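Local coordinates for protein DNA polymerase (Pyrobaculum calidifontis, PDB 5MDN) that probably catalyses DNA synthesis, extending a DNA strand by one deoxyribonucleotide at a time from the triphosphate with release of diphosphate, at residues 307-311 / 331-336; 190-194 / 337-341; 165-169 / 215-219; 233-238 / 266-270. One frame throughout, in Å; residues are numbered along the deposited sequence.

Contact 1. Residues 307-311 / 331-336; sequences ERVLI and RYVLDD
Arg331 opens the contact modestly, its CG resting 3.9 Å from CG2 of Val309 on the loop that passes alongside helix 326-356. One residue on, Tyr332 is sandwiched. Ile311 lies over one face of the phenol ring, its CB 4.2 Å from the ring centroid in a CH-pi contact, while Asp336 OD2 sits over the opposite face; the carbonyl O of Val309 approaches the ring edge. These contacts probably limit how the ring can turn. Asp335 OD2 accepts a weak hydrogen bond from Val309 N (3.3 Å), and its CB sits 3.7 Å from CZ of Arg308, over one face of the guanidinium. Last comes Asp336, whose OD1 meets NH2 of Arg308 near the guanidinium plane in a salt bridge, though modelled doubtfully short. Arg308 gets there because its chain bends at chi2 (-129°), and NH1 also makes a weak hydrogen bond with OG of Ser339. Asp336 OD2 lies close to Asp169 OD2, a meeting of like charges; Asp169 belongs to a magnesium site but has no metal bound here. The Tyr332-to-Asp336 spacing matches the Tyr-x-x-x-Asp signature of motif Exo III in family B proofreading exonucleases.

Contact 2. Residues 190-194 / 337-341; sequences AVKTS and VRSTL
Lys192 reaches from its strand across helix 326-356 as an outstretched aliphatic arm, and nearly all of its length is used. Its CG lies 3.6 Å from CD2 of Leu341, with CB against CG2 of Val337 on one side of that point and CD against CG of Arg338 on the other. The chain is extended through its first three torsions and turns only at the end (chi4 71°), where NZ leaves the helix surface to form a salt bridge with Glu198. Arg338, whose stem crosses the lysine at about a right angle, sends NE toward the same Glu198 oxygen in a long, weak ion pair, so one carboxylate probably serves both cations.

Val337 forks over the strand. CG1 occupies the slot between its own backbone N and carbonyl carbon (chi1 70°) and meets CB of Ala190 at 3.9 Å; CG2, anti to the N, covers the backbone at Lys192 as well as the lysine stem. One turn later Leu341 makes its contact through a single methyl: CD2 touches both the lysine and, at 3.6 Å, the carbonyl O of Thr193. Not one hydrogen bond joins the two segments, whose axes pass 8.3 Å apart at 35°.

Val337 and Leu341 also press on Ala167 of the adjacent strand 165-172, so this part of the helix spans two strands of the sheet. Val191 and Thr193 face the other way, toward Phe218 of helix 209-222, leaving strand 186-193 sandwiched between two helices.

Contact 3. Residues 165-169 / 215-219; sequences VLAFD and FVDFV
Phe168 and Phe215 form the aromatic part of this interface. Their planes are only 26° from parallel, but with centroids 5.4 Å apart the rings have slid past one another and barely overlap. What meets is a corner and a face: CZ of Phe215 lies over the rim of the Phe168 ring, 4.1 Å from CD2 of Phe168. The first torsion of Phe168 (chi1 84°) presents that face to Phe215.

The sheet and helix belong to the RNase H-like exonuclease fold, in which helix 209-222 packs on one face of the mixed sheet and helix 326-356 on the other. Here strand and helix run almost antiparallel, at 168°, with side chains bridging the 11.5 Å between their axes.

Aliphatic contacts centre on Leu166, whose two methyls part company. CD1 meets the edge of the Phe218 ring, 3.5 Å from CE2, and CD2 turns to CG2 of Val219 at 3.8 Å, with CE1 of Phe215 a little farther off. Backbone hydrogen bonds tie the strand into the sheet, Ala167 to Lys192 on one flank and Phe168 to Val228 on the other. Ala167 faces helix 326-356, and Asp169, whose magnesium site is not occupied through it here, ends this part of the strand.

Contact 4. Residues 233-238 / 266-270; sequences NGFDWP and GHWSV
Trp268 lies against helix 232-247, with Trp237 CB and Pro238 N over one face of its indole. Trp237 CB sits 3.8 Å from the centroid of the five-membered ring and 17° off the normal, a CH-pi contact; Pro238 CG approaches obliquely, 3.7 Å from CZ2 of Trp268. The two indoles are only 25° from parallel but too far displaced to overlap much. Beside them, Asn233 slides past Trp268 in the opposite sense, its OD1 accepting a weak hydrogen bond from Trp268 N (3.2 Å), while ND2 packs 3.7 Å from CB of His267. CZ2 of Trp237 just reaches CG2 of Val270 at 4.5 Å.

A second shell holds these groups. Asn275 bonds through OD1 to NE1 of Trp237 and through ND2 to the carbonyl O of Trp268, adding a weak bond to Asn233 OD1; one amide therefore ties both sides together. Asn280 gives Asn233 ND2 a weak partner, and Val264 O bonds His267 ND1, whose ring lies near Asp363 and its bound magnesium.

Phe235 and Asp236 match the Phe-Asp pair that ends motif Exo II, with Asn233 inside it; the helix has a wide pi-type turn here and is kinked at Pro238. Asp236, of the same magnesium site as Asp169 although no metal is bound to it here, touches Phe168 and Ile170 of strand 165-172, Trp237 also meets Phe168, and strand 274-277 supplies Asn275.

Overall arrangement
The four contacts lie in and around the exonuclease fold, and three of them hold an acidic residue of its probable active site. Contacts 2 and 3, centres about 9 Å apart, share neighbouring strands and cross along the chain, so helices 326-356 and 209-222 clasp the mixed sheet from its two faces. Contact 1 lies about 12 Å between centres from contact 2 on the same long helix; its loop comes earlier, with helix 316-320 in between. Contact 4 adjoins contact 3, about 14 Å away between centres. In sequence contact 3 closes before contact 4, and contact 4 before contact 1. Asp169, Asp236 and Asp336 are thus brought together, consistent with a proofreading centre.

Contact 1. Residues 307-311 / 331-336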
loop_
_atom_site.group_PDB
_atom_site.type_symbol
_atom_site.label_atom_id
_atom_site.label_comp_id
_atom_site.label_asym_id
_atom_site.label_seq_id
_atom_site.Cartn_x
_atom_site.Cartn_y
_atom_site.Cartn_z
ATOM N N GLU A 307 18.737 16.328 12.214
ATOM C CA GLU A 307 18.305 17.090 13.380
ATOM C C GLU A 307 17.550 16.224 14.383
ATOM O O GLU A 307 16.708 16.731 15.132
ATOM C CB GLU A 307 17.446 18.285 12.965
ATOM C CG GLU A 307 18.097 19.231 11.968
ATOM C CD GLU A 307 17.181 20.381 11.587
ATOM O OE1 GLU A 307 16.200 20.634 12.327
ATOM O OE2 GLU A 307 17.442 21.032 10.550
ATOM N N ARG A 308 17.827 14.921 14.403
ATOM C CA ARG A 308 16.992 13.953 15.099
ATOM C C ARG A 308 17.864 12.892 15.752
ATOM O O ARG A 308 18.910 12.508 15.222
ATOM C CB ARG A 308 15.987 13.282 14.145
ATOM C CG ARG A 308 15.184 12.170 14.798
ATOM C CD ARG A 308 15.241 10.902 13.967
ATOM N NE ARG A 308 14.330 9.874 14.466
ATOM C CZ ARG A 308 13.086 9.693 14.041
ATOM N NH1 ARG A 308 12.583 10.472 13.092
ATOM N NH2 ARG A 308 12.344 8.726 14.563
ATOM N N VAL A 309 17.421 12.429 16.923
ATOM C CA VAL A 309 18.115 11.365 17.633
ATOM C C VAL A 309 17.885 10.046 16.909
ATOM O O VAL A 309 16.768 9.748 16.463
ATOM C CB VAL A 309 17.628 11.302 19.091
ATOM C CG1 VAL A 309 18.307 10.173 19.841
ATOM C CG2 VAL A 309 17.865 12.634 19.789
ATOM N N LEU A 310 18.937 9.238 16.800
ATOM C CA LEU A 310 18.863 7.961 16.092
ATOM C C LEU A 310 19.602 6.896 16.892
ATOM O O LEU A 310 20.823 6.970 17.055
ATOM C CB LEU A 310 19.443 8.073 14.682
ATOM C CG LEU A 310 18.563 8.764 13.641
ATOM C CD1 LEU A 310 19.293 8.865 12.314
ATOM C CD2 LEU A 310 17.263 7.996 13.478
ATOM N N ILE A 311 18.857 5.913 17.385
ATOM C CA ILE A 311 19.421 4.760 18.083
ATOM C C ILE A 311 19.458 3.584 17.112
ATOM O O ILE A 311 18.498 3.383 16.352
ATOM C CB ILE A 311 18.610 4.411 19.346
ATOM C CG1 ILE A 311 19.042 5.248 20.558
ATOM C CG2 ILE A 311 18.699 2.921 19.670
ATOM C CD1 ILE A 311 18.817 6.723 20.422
ATOM N N ARG A 331 13.693 10.293 23.726
ATOM C CA ARG A 331 13.589 11.248 22.628
ATOM C C ARG A 331 13.591 10.549 21.276
ATOM O O ARG A 331 12.976 11.040 20.322
ATOM C CB ARG A 331 14.709 12.282 22.718
ATOM C CG ARG A 331 14.549 13.403 21.715
ATOM C CD ARG A 331 14.562 14.748 22.411
ATOM N NE ARG A 331 13.899 15.774 21.610
ATOM C CZ ARG A 331 13.400 16.903 22.104
ATOM N NH1 ARG A 331 13.489 17.159 23.403
ATOM N NH2 ARG A 331 12.812 17.778 21.299
ATOM N N TYR A 332 14.277 9.411 21.172
ATOM C CA TYR A 332 14.137 8.571 19.988
ATOM C C TYR A 332 12.680 8.163 19.793
ATOM O O TYR A 332 12.152 8.212 18.676
ATOM C CB TYR A 332 15.038 7.341 20.115
ATOM C CG TYR A 332 14.873 6.315 19.012
ATOM C CD1 TYR A 332 15.433 6.517 17.755
ATOM C CD2 TYR A 332 14.167 5.139 19.233
ATOM C CE1 TYR A 332 15.284 5.578 16.748
ATOM C CE2 TYR A 332 14.015 4.197 18.234
ATOM C CZ TYR A 332 14.576 4.421 16.993
ATOM O OH TYR A 332 14.428 3.489 15.993
ATOM N N VAL A 333 12.021 7.748 20.876
ATOM C CA VAL A 333 10.617 7.357 20.796
ATOM C C VAL A 333 9.738 8.566 20.478
ATOM O O VAL A 333 8.779 8.461 19.705
ATOM C CB VAL A 333 10.196 6.658 22.102
ATOM C CG1 VAL A 333 8.695 6.533 22.186
ATOM C CG2 VAL A 333 10.852 5.294 22.206
ATOM N N LEU A 334 10.052 9.732 21.057
ATOM C CA LEU A 334 9.263 10.928 20.766
ATOM C C LEU A 334 9.437 11.375 19.320
ATOM O O LEU A 334 8.467 11.781 18.671
ATOM C CB LEU A 334 9.628 12.075 21.711
ATOM C CG LEU A 334 8.959 12.180 23.086
ATOM C CD1 LEU A 334 7.444 12.083 22.953
ATOM C CD2 LEU A 334 9.482 11.152 24.064
ATOM N N ASP A 335 10.664 11.313 18.798
ATOM C CA ASP A 335 10.877 11.662 17.398
ATOM C C ASP A 335 10.169 10.689 16.464
ATOM O O ASP A 335 9.774 11.069 15.357
ATOM C CB ASP A 335 12.373 11.716 17.091
ATOM C CG ASP A 335 13.045 12.938 17.688
ATOM O OD1 ASP A 335 12.340 13.938 17.943
ATOM O OD2 ASP A 335 14.276 12.903 17.900
ATOM N N ASP A 336 10.007 9.433 16.885
ATOM C CA ASP A 336 9.211 8.485 16.111
ATOM C C ASP A 336 7.753 8.925 16.035
ATOM O O ASP A 336 7.190 9.073 14.945
ATOM C CB ASP A 336 9.321 7.086 16.718
ATOM C CG ASP A 336 10.591 6.365 16.308
ATOM O OD1 ASP A 336 11.173 6.730 15.267
ATOM O OD2 ASP A 336 11.002 5.426 17.020
#

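Contact 2. Residues 190-194 / 337-341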
loop_
_atom_site.group_PDB
_atom_site.type_symbol
_atom_site.label_atom_id
_atom_site.label_comp_id
_atom_site.label_asym_id
_atom_site.label_seq_id
_atom_site.Cartn_x
_atom_site.Cartn_y
_atom_site.Cartn_z
ATOM N N ALA A 190 4.867 5.703 23.365
ATOM C CA ALA A 190 4.476 7.100 23.273
ATOM C C ALA A 190 3.183 7.247 22.484
ATOM O O ALA A 190 2.866 6.433 21.613
ATOM C CB ALA A 190 5.570 7.941 22.616
ATOM N N VAL A 191 2.436 8.301 22.803
ATOM C CA VAL A 191 1.234 8.671 22.071
ATOM C C VAL A 191 1.280 10.167 21.794
ATOM O O VAL A 191 1.780 10.946 22.612
ATOM C CB VAL A 191 -0.055 8.297 22.840
ATOM C CG1 VAL A 191 -0.138 6.793 23.053
ATOM C CG2 VAL A 191 -0.120 9.026 24.178
ATOM N N LYS A 192 0.781 10.563 20.624
ATOM C CA LYS A 192 0.644 11.966 20.266
ATOM C C LYS A 192 -0.701 12.150 19.581
ATOM O O LYS A 192 -1.173 11.262 18.867
ATOM C CB LYS A 192 1.791 12.438 19.360
ATOM C CG LYS A 192 1.845 13.946 19.159
ATOM C CD LYS A 192 3.086 14.369 18.389
ATOM C CE LYS A 192 3.002 15.828 17.966
ATOM N NZ LYS A 192 3.131 16.759 19.120
ATOM N N THR A 193 -1.311 13.311 19.801
ATOM C CA THR A 193 -2.714 13.521 19.479
ATOM C C THR A 193 -2.876 14.788 18.653
ATOM O O THR A 193 -2.032 15.686 18.674
ATOM C CB THR A 193 -3.585 13.633 20.743
ATOM O OG1 THR A 193 -3.406 14.924 21.338
ATOM C CG2 THR A 193 -3.212 12.564 21.757
ATOM N N SER A 194 -3.985 14.842 17.915
ATOM C CA SER A 194 -4.277 16.021 17.109
ATOM C C SER A 194 -4.605 17.231 17.976
ATOM O O SER A 194 -4.429 18.371 17.532
ATOM C CB SER A 194 -5.428 15.726 16.148
ATOM O OG SER A 194 -6.540 15.182 16.836
ATOM N N VAL A 337 7.122 9.134 17.195
ATOM C CA VAL A 337 5.693 9.442 17.218
ATOM C C VAL A 337 5.419 10.829 16.645
ATOM O O VAL A 337 4.367 11.057 16.034
ATOM C CB VAL A 337 5.133 9.286 18.646
ATOM C CG1 VAL A 337 5.645 10.389 19.568
ATOM C CG2 VAL A 337 3.611 9.261 18.623
ATOM N N ARG A 338 6.346 11.777 16.818
ATOM C CA ARG A 338 6.171 13.088 16.201
ATOM C C ARG A 338 6.257 12.996 14.683
ATOM O O ARG A 338 5.521 13.689 13.971
ATOM C CB ARG A 338 7.201 14.077 16.745
ATOM C CG ARG A 338 6.805 14.694 18.080
ATOM C CD ARG A 338 8.014 15.028 18.940
ATOM N NE ARG A 338 7.756 16.166 19.820
ATOM C CZ ARG A 338 8.486 16.465 20.889
ATOM N NH1 ARG A 338 9.522 15.706 21.221
ATOM N NH2 ARG A 338 8.177 17.520 21.630
ATOM N N SER A 339 7.156 12.153 14.168
ATOM C CA SER A 339 7.201 11.910 12.730
ATOM C C SER A 339 5.948 11.183 12.254
ATOM O O SER A 339 5.427 11.476 11.170
ATOM C CB SER A 339 8.455 11.114 12.373
ATOM O OG SER A 339 9.627 11.864 12.636
ATOM N N THR A 340 5.460 10.221 13.044
ATOM C CA THR A 340 4.279 9.457 12.651
ATOM C C THR A 340 3.066 10.364 12.488
ATOM O O THR A 340 2.349 10.288 11.484
ATOM C CB THR A 340 3.999 8.360 13.679
ATOM O OG1 THR A 340 5.110 7.456 13.732
ATOM C CG2 THR A 340 2.742 7.587 13.304
ATOM N N LEU A 341 2.817 11.233 13.471
ATOM C CA LEU A 341 1.725 12.190 13.335
ATOM C C LEU A 341 2.021 13.221 12.255
ATOM O O LEU A 341 1.095 13.720 11.604
ATOM C CB LEU A 341 1.454 12.878 14.674
ATOM C CG LEU A 341 0.186 13.734 14.725
ATOM C CD1 LEU A 341 -1.035 12.889 14.396
ATOM C CD2 LEU A 341 0.027 14.399 16.082
#

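Contact 3. Residues 165-169 / 215-219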
loop_
_atom_site.group_PDB
_atom_site.type_symbol
_atom_site.label_atom_id
_atom_site.label_comp_id
_atom_site.label_asym_id
_atom_site.label_seq_id
_atom_site.Cartn_x
_atom_site.Cartn_y
_atom_site.Cartn_z
ATOM N N VAL A 165 -7.360 12.340 16.018
ATOM C CA VAL A 165 -6.319 11.452 15.518
ATOM C C VAL A 165 -5.336 11.165 16.642
ATOM O O VAL A 165 -4.960 12.068 17.401
ATOM C CB VAL A 165 -5.605 12.067 14.299
ATOM C CG1 VAL A 165 -4.616 11.085 13.702
ATOM C CG2 VAL A 165 -6.623 12.510 13.256
ATOM N N LEU A 166 -4.922 9.905 16.747
ATOM C CA LEU A 166 -3.955 9.469 17.747
ATOM C C LEU A 166 -2.837 8.706 17.053
ATOM O O LEU A 166 -3.085 7.670 16.426
ATOM C CB LEU A 166 -4.618 8.588 18.808
ATOM C CG LEU A 166 -3.671 8.022 19.869
ATOM C CD1 LEU A 166 -3.547 8.979 21.040
ATOM C CD2 LEU A 166 -4.120 6.645 20.330
ATOM N N ALA A 167 -1.616 9.218 17.164
ATOM C CA ALA A 167 -0.420 8.505 16.742
ATOM C C ALA A 167 0.190 7.789 17.940
ATOM O O ALA A 167 0.150 8.286 19.068
ATOM C CB ALA A 167 0.599 9.462 16.121
ATOM N N PHE A 168 0.755 6.611 17.690
ATOM C CA PHE A 168 1.385 5.854 18.761
ATOM C C PHE A 168 2.581 5.087 18.216
ATOM O O PHE A 168 2.588 4.648 17.061
ATOM C CB PHE A 168 0.388 4.902 19.438
ATOM C CG PHE A 168 0.209 3.589 18.725
ATOM C CD1 PHE A 168 -0.552 3.504 17.570
ATOM C CD2 PHE A 168 0.789 2.435 19.225
ATOM C CE1 PHE A 168 -0.721 2.292 16.921
ATOM C CE2 PHE A 168 0.623 1.220 18.581
ATOM C CZ PHE A 168 -0.132 1.149 17.429
ATOM N N ASP A 169 3.594 4.944 19.066
ATOM C CA ASP A 169 4.808 4.209 18.747
ATOM C C ASP A 169 5.211 3.398 19.968
ATOM O O ASP A 169 4.944 3.795 21.105
ATOM C CB ASP A 169 5.941 5.160 18.328
ATOM C CG ASP A 169 7.113 4.433 17.707
ATOM O OD1 ASP A 169 6.966 3.910 16.582
ATOM O OD2 ASP A 169 8.184 4.384 18.346
ATOM N N PHE A 215 -1.774 2.941 28.110
ATOM C CA PHE A 215 -2.180 3.075 26.713
ATOM C C PHE A 215 -3.688 2.899 26.562
ATOM O O PHE A 215 -4.359 3.715 25.919
ATOM C CB PHE A 215 -1.428 2.066 25.847
ATOM C CG PHE A 215 -1.785 2.129 24.389
ATOM C CD1 PHE A 215 -1.791 3.340 23.713
ATOM C CD2 PHE A 215 -2.106 0.977 23.691
ATOM C CE1 PHE A 215 -2.118 3.398 22.368
ATOM C CE2 PHE A 215 -2.434 1.029 22.348
ATOM C CZ PHE A 215 -2.440 2.240 21.686
ATOM N N VAL A 216 -4.234 1.825 27.138
ATOM C CA VAL A 216 -5.665 1.549 27.016
ATOM C C VAL A 216 -6.481 2.687 27.619
ATOM O O VAL A 216 -7.459 3.156 27.025
ATOM C CB VAL A 216 -6.008 0.197 27.667
ATOM C CG1 VAL A 216 -7.509 -0.014 27.678
ATOM C CG2 VAL A 216 -5.319 -0.937 26.926
ATOM N N ASP A 217 -6.092 3.148 28.811
ATOM C CA ASP A 217 -6.828 4.230 29.459
ATOM C C ASP A 217 -6.767 5.516 28.643
ATOM O O ASP A 217 -7.749 6.265 28.584
ATOM C CB ASP A 217 -6.292 4.462 30.872
ATOM C CG ASP A 217 -6.767 3.411 31.855
ATOM O OD1 ASP A 217 -7.919 2.947 31.710
ATOM O OD2 ASP A 217 -5.998 3.055 32.774
ATOM N N PHE A 218 -5.624 5.792 28.010
ATOM C CA PHE A 218 -5.506 7.013 27.216
ATOM C C PHE A 218 -6.402 6.961 25.982
ATOM O O PHE A 218 -7.054 7.956 25.643
ATOM C CB PHE A 218 -4.051 7.251 26.814
ATOM C CG PHE A 218 -3.802 8.621 26.240
ATOM C CD1 PHE A 218 -3.468 9.681 27.067
ATOM C CD2 PHE A 218 -3.908 8.850 24.878
ATOM C CE1 PHE A 218 -3.241 10.941 26.549
ATOM C CE2 PHE A 218 -3.684 10.109 24.354
ATOM C CZ PHE A 218 -3.349 11.156 25.189
ATOM N N VAL A 219 -6.429 5.820 25.287
ATOM C CA VAL A 219 -7.287 5.685 24.113
ATOM C C VAL A 219 -8.749 5.872 24.498
ATOM O O VAL A 219 -9.506 6.566 23.808
ATOM C CB VAL A 219 -7.048 4.326 23.428
ATOM C CG1 VAL A 219 -8.060 4.101 22.312
ATOM C CG2 VAL A 219 -5.629 4.248 22.887
#

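Contact 4. Residues 233-238 / 266-270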
loop_
_atom_site.group_PDB
_atom_site.type_symbol
_atom_site.label_atom_id
_atom_site.label_comp_id
_atom_site.label_asym_id
_atom_site.label_seq_id
_atom_site.Cartn_x
_atom_site.Cartn_y
_atom_site.Cartn_z
ATOM N N ASN A 233 0.318 -2.516 11.877
ATOM C CA ASN A 233 -0.255 -3.815 11.543
ATOM C C ASN A 233 0.812 -4.902 11.499
ATOM O O ASN A 233 0.527 -6.063 11.810
ATOM C CB ASN A 233 -0.992 -3.743 10.204
ATOM C CG ASN A 233 -2.275 -2.935 10.281
ATOM O OD1 ASN A 233 -2.864 -2.778 11.352
ATOM N ND2 ASN A 233 -2.719 -2.422 9.139
ATOM N N GLY A 234 2.038 -4.551 11.119
ATOM C CA GLY A 234 3.091 -5.538 10.978
ATOM C C GLY A 234 3.655 -6.026 12.300
ATOM O O GLY A 234 3.848 -7.231 12.489
ATOM N N PHE A 235 3.938 -5.103 13.220
ATOM C CA PHE A 235 4.577 -5.455 14.484
ATOM C C PHE A 235 3.756 -5.027 15.694
ATOM O O PHE A 235 3.434 -5.871 16.538
ATOM C CB PHE A 235 5.983 -4.844 14.552
ATOM C CG PHE A 235 6.780 -5.292 15.748
ATOM C CD1 PHE A 235 6.712 -4.596 16.946
ATOM C CD2 PHE A 235 7.600 -6.408 15.674
ATOM C CE1 PHE A 235 7.442 -5.005 18.047
ATOM C CE2 PHE A 235 8.335 -6.822 16.772
ATOM C CZ PHE A 235 8.255 -6.119 17.960
ATOM N N ASP A 236 3.439 -3.735 15.819
ATOM C CA ASP A 236 2.932 -3.189 17.077
ATOM C C ASP A 236 1.677 -3.915 17.549
ATOM O O ASP A 236 1.644 -4.466 18.654
ATOM C CB ASP A 236 2.667 -1.689 16.926
ATOM C CG ASP A 236 3.940 -0.891 16.717
ATOM O OD1 ASP A 236 5.022 -1.505 16.601
ATOM O OD2 ASP A 236 3.860 0.355 16.676
ATOM N N TRP A 237 0.624 -3.914 16.730
ATOM C CA TRP A 237 -0.620 -4.564 17.143
ATOM C C TRP A 237 -0.452 -6.055 17.403
ATOM O O TRP A 237 -0.931 -6.529 18.449
ATOM C CB TRP A 237 -1.725 -4.296 16.116
ATOM C CG TRP A 237 -2.304 -2.911 16.186
ATOM C CD1 TRP A 237 -2.414 -2.017 15.161
ATOM C CD2 TRP A 237 -2.853 -2.264 17.343
ATOM N NE1 TRP A 237 -2.996 -0.856 15.607
ATOM C CE2 TRP A 237 -3.274 -0.981 16.942
ATOM C CE3 TRP A 237 -3.028 -2.645 18.678
ATOM C CZ2 TRP A 237 -3.859 -0.076 17.827
ATOM C CZ3 TRP A 237 -3.608 -1.745 19.554
ATOM C CH2 TRP A 237 -4.016 -0.477 19.126
ATOM N N PRO A 238 0.177 -6.851 16.528
ATOM C CA PRO A 238 0.395 -8.266 16.879
ATOM C C PRO A 238 1.160 -8.460 18.176
ATOM O O PRO A 238 0.891 -9.426 18.903
ATOM C CB PRO A 238 1.177 -8.813 15.679
ATOM C CG PRO A 238 0.839 -7.915 14.557
ATOM C CD PRO A 238 0.607 -6.558 15.146
ATOM N N GLY A 266 -4.315 -8.663 6.406
ATOM C CA GLY A 266 -3.462 -8.544 7.567
ATOM C C GLY A 266 -3.640 -7.269 8.357
ATOM O O GLY A 266 -2.876 -7.030 9.298
ATOM N N HIS A 267 -4.619 -6.438 8.006
ATOM C CA HIS A 267 -4.886 -5.239 8.782
ATOM C C HIS A 267 -5.552 -5.613 10.103
ATOM O O HIS A 267 -6.159 -6.678 10.245
ATOM C CB HIS A 267 -5.764 -4.263 7.996
ATOM C CG HIS A 267 -7.224 -4.356 8.321
ATOM N ND1 HIS A 267 -8.081 -5.216 7.667
ATOM C CD2 HIS A 267 -7.982 -3.683 9.218
ATOM C CE1 HIS A 267 -9.301 -5.073 8.152
ATOM N NE2 HIS A 267 -9.268 -4.150 9.097
ATOM N N TRP A 268 -5.430 -4.720 11.078
ATOM C CA TRP A 268 -5.964 -4.946 12.414
ATOM C C TRP A 268 -7.170 -4.045 12.630
ATOM O O TRP A 268 -7.063 -2.819 12.518
ATOM C CB TRP A 268 -4.897 -4.701 13.480
ATOM C CG TRP A 268 -3.981 -5.868 13.641
ATOM C CD1 TRP A 268 -2.989 -6.256 12.787
ATOM C CD2 TRP A 268 -3.993 -6.825 14.705
ATOM N NE1 TRP A 268 -2.371 -7.387 13.264
ATOM C CE2 TRP A 268 -2.971 -7.757 14.439
ATOM C CE3 TRP A 268 -4.763 -6.980 15.861
ATOM C CZ2 TRP A 268 -2.700 -8.827 15.287
ATOM C CZ3 TRP A 268 -4.494 -8.045 16.701
ATOM C CH2 TRP A 268 -3.472 -8.953 16.409
ATOM N N SER A 269 -8.312 -4.658 12.934
ATOM C CA SER A 269 -9.558 -3.932 13.123
ATOM C C SER A 269 -9.673 -3.450 14.563
ATOM O O SER A 269 -9.447 -4.218 15.504
ATOM C CB SER A 269 -10.754 -4.816 12.765
ATOM O OG SER A 269 -11.970 -4.211 13.169
ATOM N N VAL A 270 -10.022 -2.179 14.726
ATOM C CA VAL A 270 -10.380 -1.608 16.017
ATOM C C VAL A 270 -11.788 -1.055 15.841
ATOM O O VAL A 270 -11.971 0.023 15.261
ATOM C CB VAL A 270 -9.396 -0.526 16.473
ATOM C CG1 VAL A 270 -9.738 -0.054 17.871
ATOM C CG2 VAL A 270 -7.968 -1.049 16.420
#